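Local coordinates for protein N-acetylcysteine deacetylase (Bacillus subtilis, PDB 1YSJ) that probably removes the acetyl group from N-acetylcysteine with the help of two divalent metal ions, yielding cysteine and acetate, at residues M37-H42 with L380-L385; H120-D125 with E371-P376; D125-S130 with M181-D186; V363-N368 with S389-E394. The protein carries 1 engineered substitution. One frame throughout, in Å; residues are numbered along the deposited sequence.

Contact 1 (M37-H42 with L380-L385); sequences MRRDLH and LDEEAL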
loop_
_atom_site.group_PDB
_atom_site.type_symbol
_atom_site.label_atom_id
_atom_site.label_comp_id
_atom_site.label_asym_id
_atom_site.label_seq_id
_atom_site.Cartn_x
_atom_site.Cartn_y
_atom_site.Cartn_z
HETATM N N MSE A 37 12.821 38.474 23.426
HETATM C CA MSE A 37 13.623 37.528 22.645
HETATM C C MSE A 37 12.802 36.311 22.227
HETATM O O MSE A 37 12.859 35.889 21.073
HETATM C CB MSE A 37 14.873 37.096 23.410
HETATM C CG MSE A 37 15.952 38.174 23.477
HETATM SE SE MSE A 37 17.614 37.535 24.275
HETATM C CE MSE A 37 16.992 37.203 26.090
ATOM N N ARG A 38 12.038 35.760 23.168
ATOM C CA ARG A 38 11.125 34.652 22.889
ATOM C C ARG A 38 10.169 34.995 21.748
ATOM O O ARG A 38 9.961 34.190 20.839
ATOM C CB ARG A 38 10.324 34.280 24.146
ATOM C CG ARG A 38 9.401 33.067 23.988
ATOM C CD ARG A 38 7.990 33.459 23.549
ATOM N NE ARG A 38 7.197 32.299 23.143
ATOM C CZ ARG A 38 5.887 32.166 23.352
ATOM N NH1 ARG A 38 5.259 31.069 22.948
ATOM N NH2 ARG A 38 5.205 33.116 23.977
ATOM N N ARG A 39 9.593 36.192 21.808
ATOM C CA ARG A 39 8.573 36.611 20.851
ATOM C C ARG A 39 9.139 36.947 19.481
ATOM O O ARG A 39 8.484 36.702 18.470
ATOM C CB ARG A 39 7.776 37.780 21.398
ATOM C CG ARG A 39 6.933 37.410 22.585
ATOM C CD ARG A 39 6.123 38.592 23.025
ATOM N NE ARG A 39 5.352 38.282 24.223
ATOM C CZ ARG A 39 4.377 39.046 24.696
ATOM N NH1 ARG A 39 4.046 40.167 24.064
ATOM N NH2 ARG A 39 3.731 38.685 25.798
ATOM N N ASP A 40 10.349 37.500 19.451
ATOM C CA ASP A 40 11.046 37.755 18.195
ATOM C C ASP A 40 11.296 36.458 17.424
ATOM O O ASP A 40 11.128 36.415 16.205
ATOM C CB ASP A 40 12.365 38.490 18.440
ATOM C CG ASP A 40 13.137 38.760 17.153
ATOM O OD1 ASP A 40 12.509 38.936 16.086
ATOM O OD2 ASP A 40 14.381 38.800 17.211
ATOM N N LEU A 41 11.692 35.409 18.142
ATOM C CA LEU A 41 11.904 34.096 17.547
ATOM C C LEU A 41 10.596 33.426 17.117
ATOM O O LEU A 41 10.512 32.877 16.018
ATOM C CB LEU A 41 12.676 33.189 18.507
ATOM C CG LEU A 41 14.045 33.678 19.003
ATOM C CD1 LEU A 41 14.650 32.625 19.897
ATOM C CD2 LEU A 41 15.006 34.048 17.862
ATOM N N HIS A 42 9.587 33.484 17.986
ATOM C CA HIS A 42 8.260 32.918 17.728
ATOM C C HIS A 42 7.608 33.562 16.504
ATOM O O HIS A 42 6.933 32.896 15.717
ATOM C CB HIS A 42 7.370 33.109 18.963
ATOM C CG HIS A 42 6.039 32.428 18.869
ATOM N ND1 HIS A 42 5.832 31.135 19.301
ATOM C CD2 HIS A 42 4.844 32.864 18.400
ATOM C CE1 HIS A 42 4.572 30.798 19.093
ATOM N NE2 HIS A 42 3.950 31.830 18.549
ATOM N N LEU A 380 2.348 28.625 25.698
ATOM C CA LEU A 380 3.113 28.500 26.933
ATOM C C LEU A 380 3.016 29.797 27.738
ATOM O O LEU A 380 2.899 30.880 27.163
ATOM C CB LEU A 380 4.575 28.116 26.643
ATOM C CG LEU A 380 5.431 29.035 25.763
ATOM C CD1 LEU A 380 6.303 29.972 26.608
ATOM C CD2 LEU A 380 6.291 28.194 24.826
ATOM N N ASP A 381 3.043 29.672 29.063
ATOM C CA ASP A 381 3.011 30.825 29.966
ATOM C C ASP A 381 4.434 31.358 30.087
ATOM O O ASP A 381 5.338 30.638 30.520
ATOM C CB ASP A 381 2.471 30.406 31.337
ATOM C CG ASP A 381 1.968 31.579 32.168
ATOM O OD1 ASP A 381 2.629 32.642 32.206
ATOM O OD2 ASP A 381 0.905 31.426 32.814
ATOM N N GLU A 382 4.627 32.618 29.703
ATOM C CA GLU A 382 5.963 33.219 29.620
ATOM C C GLU A 382 6.609 33.499 30.982
ATOM O O GLU A 382 7.780 33.874 31.048
ATOM C CB GLU A 382 5.935 34.485 28.755
ATOM C CG GLU A 382 5.766 34.202 27.263
ATOM C CD GLU A 382 5.308 35.414 26.459
ATOM O OE1 GLU A 382 4.555 36.253 27.001
ATOM O OE2 GLU A 382 5.692 35.518 25.273
ATOM N N GLU A 383 5.855 33.303 32.062
ATOM C CA GLU A 383 6.412 33.394 33.413
ATOM C C GLU A 383 7.470 32.312 33.659
ATOM O O GLU A 383 8.355 32.482 34.502
ATOM C CB GLU A 383 5.309 33.315 34.476
ATOM C CG GLU A 383 4.267 34.442 34.418
ATOM C CD GLU A 383 4.734 35.757 35.041
ATOM O OE1 GLU A 383 5.959 35.974 35.189
ATOM O OE2 GLU A 383 3.858 36.585 35.382
ATOM N N ALA A 384 7.374 31.214 32.910
ATOM C CA ALA A 384 8.343 30.115 32.981
ATOM C C ALA A 384 9.744 30.516 32.505
ATOM O O ALA A 384 10.718 29.809 32.775
ATOM C CB ALA A 384 7.839 28.912 32.198
ATOM N N LEU A 385 9.834 31.643 31.799
ATOM C CA LEU A 385 11.108 32.177 31.320
ATOM C C LEU A 385 12.028 32.582 32.465
ATOM O O LEU A 385 13.238 32.383 32.396
ATOM C CB LEU A 385 10.881 33.361 30.383
ATOM C CG LEU A 385 10.491 33.041 28.938
ATOM C CD1 LEU A 385 9.860 34.269 28.272
ATOM C CD2 LEU A 385 11.697 32.542 28.142
HETATM O O HOH W 1 2.093 31.100 23.579
#
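Arg38 lays one face of its guanidinium over the isobutyl end of Leu380, whose CD1 sits 3.9 Å above the centre of that flat group. The same side chain opens a three-membered salt-bridge network, Arg38 and Arg39 with Glu382, that ties helix 28-43 to the turn leading into helix 384-402 of the M20-family peptidase fold. Glu382 takes the two arginines quite differently. Arg39, its chain extended from CG to NE, grips the carboxylate side-on: NE reaches OE2 and NH2 reaches OE1, with the guanidinium and carboxylate planes only 16° apart. Arg38 comes in almost perpendicular, planes 79° apart, and its NH2 meets Glu382 OE2 at 2.8 Å from above the carboxylate plane. OE2 thus accepts from both arginines, which probably favours the ionised acid. A bend at chi2 (-92°) turns the Arg38 chain, while its NE makes a salt bridge with Asp125, so this guanidinium is held at more than one edge. Apolar contact is lighter on the Leu385 side, where CD1 comes within 4.2 Å of Arg38 CB. Water 1 joins the two segments, accepting from Arg38 NH1 at 3.2 Å and from Leu380 N at 3.3 Å.

Contact 2 (H120-D125 with E371-P376); sequences HACGHD and EEWHHP. With NI (nickel (II) ion), chain C; NI (nickel (II) ion), chain D.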
loop_
_atom_site.group_PDB
_atom_site.type_symbol
_atom_site.label_atom_id
_atom_site.label_comp_id
_atom_site.label_asym_id
_atom_site.label_seq_id
_atom_site.Cartn_x
_atom_site.Cartn_y
_atom_site.Cartn_z
ATOM N N HIS A 120 6.705 27.886 15.711
ATOM C CA HIS A 120 7.331 27.315 16.894
ATOM C C HIS A 120 6.279 26.623 17.764
ATOM O O HIS A 120 5.925 27.111 18.840
ATOM C CB HIS A 120 8.074 28.405 17.684
ATOM C CG HIS A 120 9.504 28.574 17.276
ATOM N ND1 HIS A 120 10.451 27.589 17.463
ATOM C CD2 HIS A 120 10.152 29.612 16.699
ATOM C CE1 HIS A 120 11.618 28.010 17.009
ATOM N NE2 HIS A 120 11.463 29.235 16.538
ATOM N N ALA A 121 5.790 25.480 17.287
ATOM C CA ALA A 121 4.708 24.742 17.943
ATOM C C ALA A 121 5.210 23.749 18.995
ATOM O O ALA A 121 4.440 22.947 19.524
ATOM C CB ALA A 121 3.847 24.028 16.899
ATOM N N CYS A 122 6.499 23.808 19.298
ATOM C CA CYS A 122 7.095 22.922 20.291
ATOM C C CYS A 122 7.828 23.701 21.395
ATOM O O CYS A 122 8.472 23.107 22.253
ATOM C CB CYS A 122 8.027 21.918 19.606
ATOM S SG CYS A 122 8.207 20.342 20.486
ATOM N N GLY A 123 7.721 25.030 21.358
ATOM C CA GLY A 123 8.293 25.897 22.399
ATOM C C GLY A 123 9.808 26.077 22.379
ATOM O O GLY A 123 10.395 26.472 23.383
ATOM N N HIS A 124 10.440 25.814 21.238
ATOM C CA HIS A 124 11.896 25.928 21.111
ATOM C C HIS A 124 12.369 27.378 21.175
ATOM O O HIS A 124 13.520 27.655 21.547
ATOM C CB HIS A 124 12.372 25.258 19.823
ATOM C CG HIS A 124 12.171 23.773 19.805
ATOM N ND1 HIS A 124 12.745 22.956 18.853
ATOM C CD2 HIS A 124 11.468 22.955 20.627
ATOM C CE1 HIS A 124 12.393 21.703 19.081
ATOM N NE2 HIS A 124 11.620 21.674 20.153
ATOM N N ASP A 125 11.480 28.297 20.801
ATOM C CA ASP A 125 11.700 29.717 21.015
ATOM C C ASP A 125 11.862 29.993 22.519
ATOM O O ASP A 125 12.806 30.674 22.929
ATOM C CB ASP A 125 10.562 30.554 20.397
ATOM C CG ASP A 125 9.171 30.116 20.858
ATOM O OD1 ASP A 125 8.976 28.928 21.193
ATOM O OD2 ASP A 125 8.257 30.968 20.870
ATOM N N GLU A 371 -2.437 23.247 24.820
ATOM C CA GLU A 371 -2.375 22.158 23.853
ATOM C C GLU A 371 -1.052 21.406 23.984
ATOM O O GLU A 371 -0.088 21.910 24.572
ATOM C CB GLU A 371 -2.538 22.689 22.423
ATOM C CG GLU A 371 -3.766 23.577 22.183
ATOM C CD GLU A 371 -5.091 22.816 22.159
ATOM O OE1 GLU A 371 -6.148 23.472 22.297
ATOM O OE2 GLU A 371 -5.086 21.575 21.998
ATOM N N GLU A 372 -1.010 20.197 23.435
ATOM C CA GLU A 372 0.212 19.404 23.441
ATOM C C GLU A 372 1.175 19.854 22.335
ATOM O O GLU A 372 0.795 20.620 21.436
ATOM C CB GLU A 372 -0.109 17.908 23.346
ATOM C CG GLU A 372 -0.931 17.487 22.139
ATOM C CD GLU A 372 -1.386 16.033 22.216
ATOM O OE1 GLU A 372 -1.817 15.594 23.306
ATOM O OE2 GLU A 372 -1.318 15.334 21.181
ATOM N N TRP A 373 2.420 19.386 22.412
ATOM C CA TRP A 373 3.428 19.728 21.412
ATOM C C TRP A 373 2.908 19.497 19.990
ATOM O O TRP A 373 2.191 18.520 19.732
ATOM C CB TRP A 373 4.714 18.924 21.633
ATOM C CG TRP A 373 5.311 19.033 23.018
ATOM C CD1 TRP A 373 5.362 20.147 23.813
ATOM C CD2 TRP A 373 5.967 17.990 23.750
ATOM N NE1 TRP A 373 5.996 19.856 25.001
ATOM C CE2 TRP A 373 6.379 18.542 24.988
ATOM C CE3 TRP A 373 6.247 16.645 23.482
ATOM C CZ2 TRP A 373 7.058 17.791 25.955
ATOM C CZ3 TRP A 373 6.922 15.899 24.446
ATOM C CH2 TRP A 373 7.318 16.476 25.668
ATOM N N HIS A 374 3.251 20.424 19.092
ATOM C CA HIS A 374 2.958 20.333 17.650
ATOM C C HIS A 374 1.549 20.765 17.234
ATOM O O HIS A 374 1.237 20.811 16.045
ATOM C CB HIS A 374 3.290 18.939 17.096
ATOM C CG HIS A 374 4.757 18.639 17.053
ATOM N ND1 HIS A 374 5.351 17.977 16.000
ATOM C CD2 HIS A 374 5.751 18.925 17.926
ATOM C CE1 HIS A 374 6.646 17.856 16.232
ATOM N NE2 HIS A 374 6.915 18.423 17.395
ATOM N N HIS A 375 0.705 21.090 18.207
ATOM C CA HIS A 375 -0.630 21.582 17.912
ATOM C C HIS A 375 -0.536 23.007 17.352
ATOM O O HIS A 375 0.270 23.796 17.829
ATOM C CB HIS A 375 -1.496 21.554 19.174
ATOM C CG HIS A 375 -2.961 21.670 18.903
ATOM N ND1 HIS A 375 -3.798 20.576 18.852
ATOM C CD2 HIS A 375 -3.740 22.752 18.663
ATOM C CE1 HIS A 375 -5.029 20.978 18.592
ATOM N NE2 HIS A 375 -5.021 22.294 18.474
ATOM N N PRO A 376 -1.340 23.328 16.319
ATOM C CA PRO A 376 -1.426 24.697 15.779
ATOM C C PRO A 376 -1.729 25.790 16.819
ATOM O O PRO A 376 -1.319 26.938 16.637
ATOM C CB PRO A 376 -2.573 24.605 14.767
ATOM C CG PRO A 376 -2.595 23.179 14.350
ATOM C CD PRO A 376 -2.196 22.389 15.567
HETATM NI NI NI C . 10.675 20.075 21.018
HETATM NI NI NI D . 8.843 18.766 18.547
HETATM O O HOH W 2 10.668 18.390 20.177
HETATM O O HOH W 3 12.817 19.439 21.443
HETATM O O HOH W 4 8.643 16.692 19.611
#
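Cys122 and Trp373 meet where two loops close over the dinuclear nickel centre of this M20 peptidase. Starting at the Cys122 CB, the methylene, no ligand itself, lies 3.4 Å from nickel D and 3.5 Å from nickel C. The next atom does the work: SG, set anti to the backbone N (chi1 -152°), bridges the two ions, 2.5 Å from nickel C and 2.6 Å from nickel D. The sulfur also rests 3.9 Å from Trp373 CB, approaching the indole obliquely, and lies at the edge of the His374 imidazole, near CD2. His374 NE2 binds nickel D and His124 NE2 binds nickel C; Glu158 completes the protein ligands of nickel D and His182 those of nickel C. The backbones are joined as well, since His374 N donates to Ala121 O at 2.8 Å, and Ala121 CB packs against His375 O. The indole N-H of Trp373, NE1, donates to Asn183 O. Water 2 touches both metals, 1.9 Å from nickel C and 2.5 Å from nickel D. A thiolate shared by two cations would be strongly polarised, and a water lying between the same ions is consistent with the metal-activated nucleophile expected of a dinuclear hydrolase.

Contact 3 (D125-S130 with M181-D186); sequences DFHTAS and MHNKPD. With NI (nickel (II) ion), chain C.
His127 and His182 form a T-shaped pair: the CE1 edge of the first points into the face of the second, 3.5 Å above the centre of the ring, with planes at 73°. Beside that CE1, at NE2 of the same ring, Asn183 N donates at 2.9 Å, somewhat tilted from the imidazole plane. Since NE2 accepts here, the His127 proton probably sits on ND1, which bonds to Asp97. Met181 meets the same imidazole at CD2, its CG 3.7 Å away. Its chain is bent at chi3, which turns CE toward Ser130 CB, while the selenium of this selenomethionine makes an oblique Met-aromatic contact with Phe126, 3.9 Å from CE2. Asn183 CB touches the same phenyl ring at CD2. Helix 124-139 packs here across strand 175-184 of the mixed central sheet, the short segments running at 128° to one another with their axes 8.7 Å apart. The helix carries His127 against one face of a metal ligand, His182, whose NE2 binds nickel C at 2.2 Å. That imidazole is fixed in rotation from its other nitrogen: ND1 donates to Asn183 O in the carbonyl plane, on a lone pair, nearly straight at 178°. The amide of the same asparagine turns the other way, Asn183 ND2 donating to Cys122 O.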
loop_
_atom_site.group_PDB
_atom_site.type_symbol
_atom_site.label_atom_id
_atom_site.label_comp_id
_atom_site.label_asym_id
_atom_site.label_seq_id
_atom_site.Cartn_x
_atom_site.Cartn_y
_atom_site.Cartn_z
ATOM N N ASP A 125 11.480 28.297 20.801
ATOM C CA ASP A 125 11.700 29.717 21.015
ATOM C C ASP A 125 11.862 29.993 22.519
ATOM O O ASP A 125 12.806 30.674 22.929
ATOM C CB ASP A 125 10.562 30.554 20.397
ATOM C CG ASP A 125 9.171 30.116 20.858
ATOM O OD1 ASP A 125 8.976 28.928 21.193
ATOM O OD2 ASP A 125 8.257 30.968 20.870
ATOM N N PHE A 126 10.952 29.434 23.324
ATOM C CA PHE A 126 11.050 29.459 24.786
ATOM C C PHE A 126 12.348 28.851 25.330
ATOM O O PHE A 126 13.003 29.466 26.173
ATOM C CB PHE A 126 9.825 28.791 25.427
ATOM C CG PHE A 126 10.008 28.437 26.882
ATOM C CD1 PHE A 126 9.955 29.420 27.866
ATOM C CD2 PHE A 126 10.220 27.114 27.267
ATOM C CE1 PHE A 126 10.124 29.095 29.209
ATOM C CE2 PHE A 126 10.390 26.776 28.610
ATOM C CZ PHE A 126 10.342 27.770 29.583
ATOM N N HIS A 127 12.714 27.656 24.863
ATOM C CA HIS A 127 13.955 27.008 25.307
ATOM C C HIS A 127 15.159 27.902 25.050
ATOM O O HIS A 127 15.998 28.084 25.937
ATOM C CB HIS A 127 14.181 25.653 24.623
ATOM C CG HIS A 127 13.085 24.662 24.852
ATOM N ND1 HIS A 127 12.809 23.644 23.964
ATOM C CD2 HIS A 127 12.185 24.539 25.857
ATOM C CE1 HIS A 127 11.792 22.933 24.417
ATOM N NE2 HIS A 127 11.393 23.459 25.560
ATOM N N THR A 128 15.221 28.455 23.836
ATOM C CA THR A 128 16.312 29.328 23.407
ATOM C C THR A 128 16.422 30.584 24.271
ATOM O O THR A 128 17.488 30.857 24.828
ATOM C CB THR A 128 16.177 29.696 21.902
ATOM O OG1 THR A 128 16.324 28.506 21.113
ATOM C CG2 THR A 128 17.230 30.721 21.478
ATOM N N ALA A 129 15.326 31.329 24.391
ATOM C CA ALA A 129 15.306 32.554 25.199
ATOM C C ALA A 129 15.676 32.304 26.668
ATOM O O ALA A 129 16.421 33.088 27.254
ATOM C CB ALA A 129 13.960 33.250 25.094
ATOM N N SER A 130 15.171 31.206 27.237
ATOM C CA SER A 130 15.494 30.790 28.609
ATOM C C SER A 130 16.983 30.576 28.821
ATOM O O SER A 130 17.554 31.100 29.777
ATOM C CB SER A 130 14.753 29.503 28.982
ATOM O OG SER A 130 13.364 29.728 29.130
HETATM N N MSE A 181 16.344 20.896 28.743
HETATM C CA MSE A 181 14.967 20.918 29.173
HETATM C C MSE A 181 14.052 20.696 27.988
HETATM O O MSE A 181 14.441 20.898 26.834
HETATM C CB MSE A 181 14.631 22.257 29.836
HETATM C CG MSE A 181 13.897 23.240 28.930
HETATM SE SE MSE A 181 13.748 25.018 29.670
HETATM C CE MSE A 181 15.320 25.758 28.905
ATOM N N HIS A 182 12.833 20.269 28.287
ATOM C CA HIS A 182 11.740 20.482 27.369
ATOM C C HIS A 182 10.549 21.031 28.136
ATOM O O HIS A 182 10.225 20.549 29.225
ATOM C CB HIS A 182 11.362 19.213 26.616
ATOM C CG HIS A 182 10.750 19.488 25.279
ATOM N ND1 HIS A 182 9.482 20.009 25.134
ATOM C CD2 HIS A 182 11.247 19.348 24.027
ATOM C CE1 HIS A 182 9.219 20.169 23.850
ATOM N NE2 HIS A 182 10.273 19.775 23.156
ATOM N N ASN A 183 9.916 22.053 27.568
ATOM C CA ASN A 183 8.688 22.597 28.127
ATOM C C ASN A 183 7.646 21.490 28.240
ATOM O O ASN A 183 7.576 20.603 27.387
ATOM C CB ASN A 183 8.169 23.764 27.275
ATOM C CG ASN A 183 7.615 23.312 25.935
ATOM O OD1 ASN A 183 6.452 22.926 25.826
ATOM N ND2 ASN A 183 8.450 23.354 24.910
ATOM N N LYS A 184 6.863 21.535 29.308
ATOM C CA LYS A 184 5.830 20.543 29.545
ATOM C C LYS A 184 4.527 21.277 29.848
ATOM O O LYS A 184 4.326 21.747 30.969
ATOM C CB LYS A 184 6.235 19.613 30.691
ATOM C CG LYS A 184 5.570 18.233 30.674
ATOM C CD LYS A 184 6.158 17.349 29.574
ATOM C CE LYS A 184 5.762 15.889 29.739
ATOM N NZ LYS A 184 4.358 15.638 29.356
ATOM N N PRO A 185 3.646 21.397 28.835
ATOM C CA PRO A 185 2.406 22.183 28.936
ATOM C C PRO A 185 1.460 21.758 30.059
ATOM O O PRO A 185 0.706 22.591 30.566
ATOM C CB PRO A 185 1.739 21.985 27.564
ATOM C CG PRO A 185 2.429 20.806 26.947
ATOM C CD PRO A 185 3.810 20.797 27.496
ATOM N N ASP A 186 1.509 20.484 30.445
ATOM C CA ASP A 186 0.607 19.938 31.465
ATOM C C ASP A 186 1.075 20.199 32.901
ATOM O O ASP A 186 0.340 19.935 33.855
ATOM C CB ASP A 186 0.374 18.437 31.244
ATOM C CG ASP A 186 1.667 17.662 31.078
ATOM O OD1 ASP A 186 1.994 16.853 31.970
ATOM O OD2 ASP A 186 2.360 17.865 30.053
HETATM NI NI NI C . 10.675 20.075 21.018
HETATM O O HOH W 2 10.668 18.390 20.177
HETATM O O HOH W 3 12.817 19.439 21.443
#

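Contact 4 (V363-N368 with S389-E394); sequences VWMGTN and SQYFAE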
loop_
_atom_site.group_PDB
_atom_site.type_symbol
_atom_site.label_atom_id
_atom_site.label_comp_id
_atom_site.label_asym_id
_atom_site.label_seq_id
_atom_site.Cartn_x
_atom_site.Cartn_y
_atom_site.Cartn_z
ATOM N N VAL A 363 15.288 17.659 31.914
ATOM C CA VAL A 363 14.122 17.905 32.773
ATOM C C VAL A 363 12.903 18.460 32.029
ATOM O O VAL A 363 13.038 19.074 30.964
ATOM C CB VAL A 363 14.462 18.846 33.962
ATOM C CG1 VAL A 363 15.493 18.210 34.874
ATOM C CG2 VAL A 363 14.935 20.218 33.472
ATOM N N TRP A 364 11.718 18.237 32.602
ATOM C CA TRP A 364 10.504 18.909 32.148
ATOM C C TRP A 364 10.435 20.298 32.770
ATOM O O TRP A 364 10.624 20.450 33.978
ATOM C CB TRP A 364 9.237 18.140 32.540
ATOM C CG TRP A 364 9.054 16.746 31.967
ATOM C CD1 TRP A 364 8.516 15.668 32.618
ATOM C CD2 TRP A 364 9.371 16.288 30.638
ATOM N NE1 TRP A 364 8.486 14.573 31.787
ATOM C CE2 TRP A 364 9.006 14.922 30.569
ATOM C CE3 TRP A 364 9.929 16.895 29.505
ATOM C CZ2 TRP A 364 9.177 14.154 29.411
ATOM C CZ3 TRP A 364 10.106 16.128 28.354
ATOM C CH2 TRP A 364 9.730 14.772 28.319
HETATM N N MSE A 365 10.163 21.307 31.948
HETATM C CA MSE A 365 9.911 22.652 32.446
HETATM C C MSE A 365 8.413 22.950 32.356
HETATM O O MSE A 365 7.863 23.066 31.259
HETATM C CB MSE A 365 10.722 23.675 31.643
HETATM C CG MSE A 365 10.712 25.107 32.202
HETATM SE SE MSE A 365 11.371 25.286 34.047
HETATM C CE MSE A 365 13.165 24.440 33.863
ATOM N N GLY A 366 7.756 23.060 33.509
ATOM C CA GLY A 366 6.335 23.401 33.556
ATOM C C GLY A 366 6.066 24.733 32.883
ATOM O O GLY A 366 6.751 25.719 33.159
ATOM N N THR A 367 5.086 24.764 31.983
ATOM C CA THR A 367 4.765 25.995 31.251
ATOM C C THR A 367 3.276 26.325 31.211
ATOM O O THR A 367 2.878 27.278 30.550
ATOM C CB THR A 367 5.313 25.986 29.797
ATOM O OG1 THR A 367 4.920 24.775 29.139
ATOM C CG2 THR A 367 6.839 26.116 29.781
ATOM N N ASN A 368 2.462 25.539 31.914
ATOM C CA ASN A 368 1.023 25.786 32.003
ATOM C C ASN A 368 0.410 26.107 30.631
ATOM O O ASN A 368 -0.134 27.194 30.414
ATOM C CB ASN A 368 0.743 26.895 33.034
ATOM C CG ASN A 368 -0.740 27.234 33.166
ATOM O OD1 ASN A 368 -1.112 28.410 33.176
ATOM N ND2 ASN A 368 -1.588 26.210 33.268
ATOM N N SER A 389 15.393 30.104 33.255
ATOM C CA SER A 389 16.690 30.781 33.168
ATOM C C SER A 389 17.426 30.700 34.502
ATOM O O SER A 389 18.621 30.383 34.541
ATOM C CB SER A 389 16.539 32.232 32.695
ATOM O OG SER A 389 15.599 32.939 33.481
ATOM N N GLN A 390 16.689 30.951 35.585
ATOM C CA GLN A 390 17.212 30.869 36.949
ATOM C C GLN A 390 17.579 29.440 37.348
ATOM O O GLN A 390 18.608 29.219 37.996
ATOM C CB GLN A 390 16.200 31.431 37.953
ATOM C CG GLN A 390 15.873 32.910 37.795
ATOM C CD GLN A 390 15.015 33.450 38.936
ATOM O OE1 GLN A 390 15.025 34.652 39.219
ATOM N NE2 GLN A 390 14.276 32.565 39.602
ATOM N N TYR A 391 16.736 28.483 36.964
ATOM C CA TYR A 391 16.951 27.079 37.305
ATOM C C TYR A 391 18.282 26.536 36.784
ATOM O O TYR A 391 19.041 25.918 37.532
ATOM C CB TYR A 391 15.803 26.205 36.788
ATOM C CG TYR A 391 15.973 24.741 37.119
ATOM C CD1 TYR A 391 15.711 24.265 38.405
ATOM C CD2 TYR A 391 16.415 23.833 36.152
ATOM C CE1 TYR A 391 15.876 22.918 38.721
ATOM C CE2 TYR A 391 16.580 22.484 36.455
ATOM C CZ TYR A 391 16.308 22.035 37.743
ATOM O OH TYR A 391 16.466 20.706 38.058
ATOM N N PHE A 392 18.548 26.765 35.501
ATOM C CA PHE A 392 19.752 26.253 34.862
ATOM C C PHE A 392 21.006 27.017 35.271
ATOM O O PHE A 392 22.107 26.463 35.242
ATOM C CB PHE A 392 19.584 26.217 33.341
ATOM C CG PHE A 392 18.801 25.033 32.858
ATOM C CD1 PHE A 392 17.416 25.105 32.720
ATOM C CD2 PHE A 392 19.441 23.835 32.568
ATOM C CE1 PHE A 392 16.686 24.003 32.288
ATOM C CE2 PHE A 392 18.717 22.719 32.126
ATOM C CZ PHE A 392 17.345 22.803 31.989
ATOM N N ALA A 393 20.838 28.279 35.658
ATOM C CA ALA A 393 21.934 29.059 36.226
ATOM C C ALA A 393 22.342 28.495 37.588
ATOM O O ALA A 393 23.533 28.370 37.882
ATOM C CB ALA A 393 21.548 30.525 36.341
ATOM N N GLU A 394 21.355 28.136 38.406
ATOM C CA GLU A 394 21.637 27.594 39.730
ATOM C C GLU A 394 22.132 26.153 39.649
ATOM O O GLU A 394 23.031 25.760 40.396
ATOM C CB GLU A 394 20.413 27.703 40.642
ATOM C CG GLU A 394 20.746 27.682 42.130
ATOM C CD GLU A 394 21.609 28.866 42.577
ATOM O OE1 GLU A 394 21.428 29.991 42.051
ATOM O OE2 GLU A 394 22.464 28.665 43.467
#
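Val363 and Phe392 come from opposite directions, CG2 of the valine lying 3.8 Å from CZ and oblique to the ring. They belong to strand 360-366 and helix 384-402, a helix-on-sheet layer of the catalytic part of the M20 fold in which the short segments run roughly antiparallel, at 148°. Their axes are 11.3 Å apart, a separation bridged by two aromatic rings from the helix and by a valine and a selenomethionine from the strand. Met365, two residues along the strand, takes a different course. Its CG is anti to the backbone N (chi1 -171°), and further bends at chi2 and chi3 bring the selenomethionine methyl round to the two rings. There the chain slides past both aromatics in the opposite direction, placing CE 4.0 Å from Tyr391 CD2 and 3.9 Å from Phe392 CE1. As for the rings themselves, Tyr391 CD2 stands 3.7 Å above the Phe392 plane, toward its rim, and Phe392 CD1 lies at the Tyr391 edge. The valine and the selenomethionine methyl each touch both aromatics, approaching every ring obliquely. No hydrogen bond crosses between the strand and the helix, and the four side chains that meet are all buried. The polar end of Tyr391 is provided for by Ala328 O, which is hydrogen-bonded to its hydroxyl. On the sheet side, Ile192 of the neighbouring strand 191-194 also lies against Val363, Met365 and Tyr391. The valine's other branch comes near the phenol too, with CG1 4.2 Å from Tyr391 OH.

Overall arrangement
The contacts lead from the metal centre outward. Contacts 2 and 3, centres about 9 Å apart, share Asp125, nickel C and waters 2 and 3, and between them supply four of the five protein ligands of the two nickels; Glu158 is the fifth. Contact 1, about 8 Å from contact 3 by centres, touches contacts 2 and 3 at their shared Asp125, whose OD2 lies 2.8 Å from Arg38 NE and 2.9 Å from His42 ND1. Contact 4 adjoins contact 3 across the sheet, about 8 Å between centres, where strands 175-184 and 360-366 pair through Lys184 N and Met365 O at 2.7 Å. Helix 384-402 serves contacts 1 and 4, helix 124-139 contacts 2 and 3.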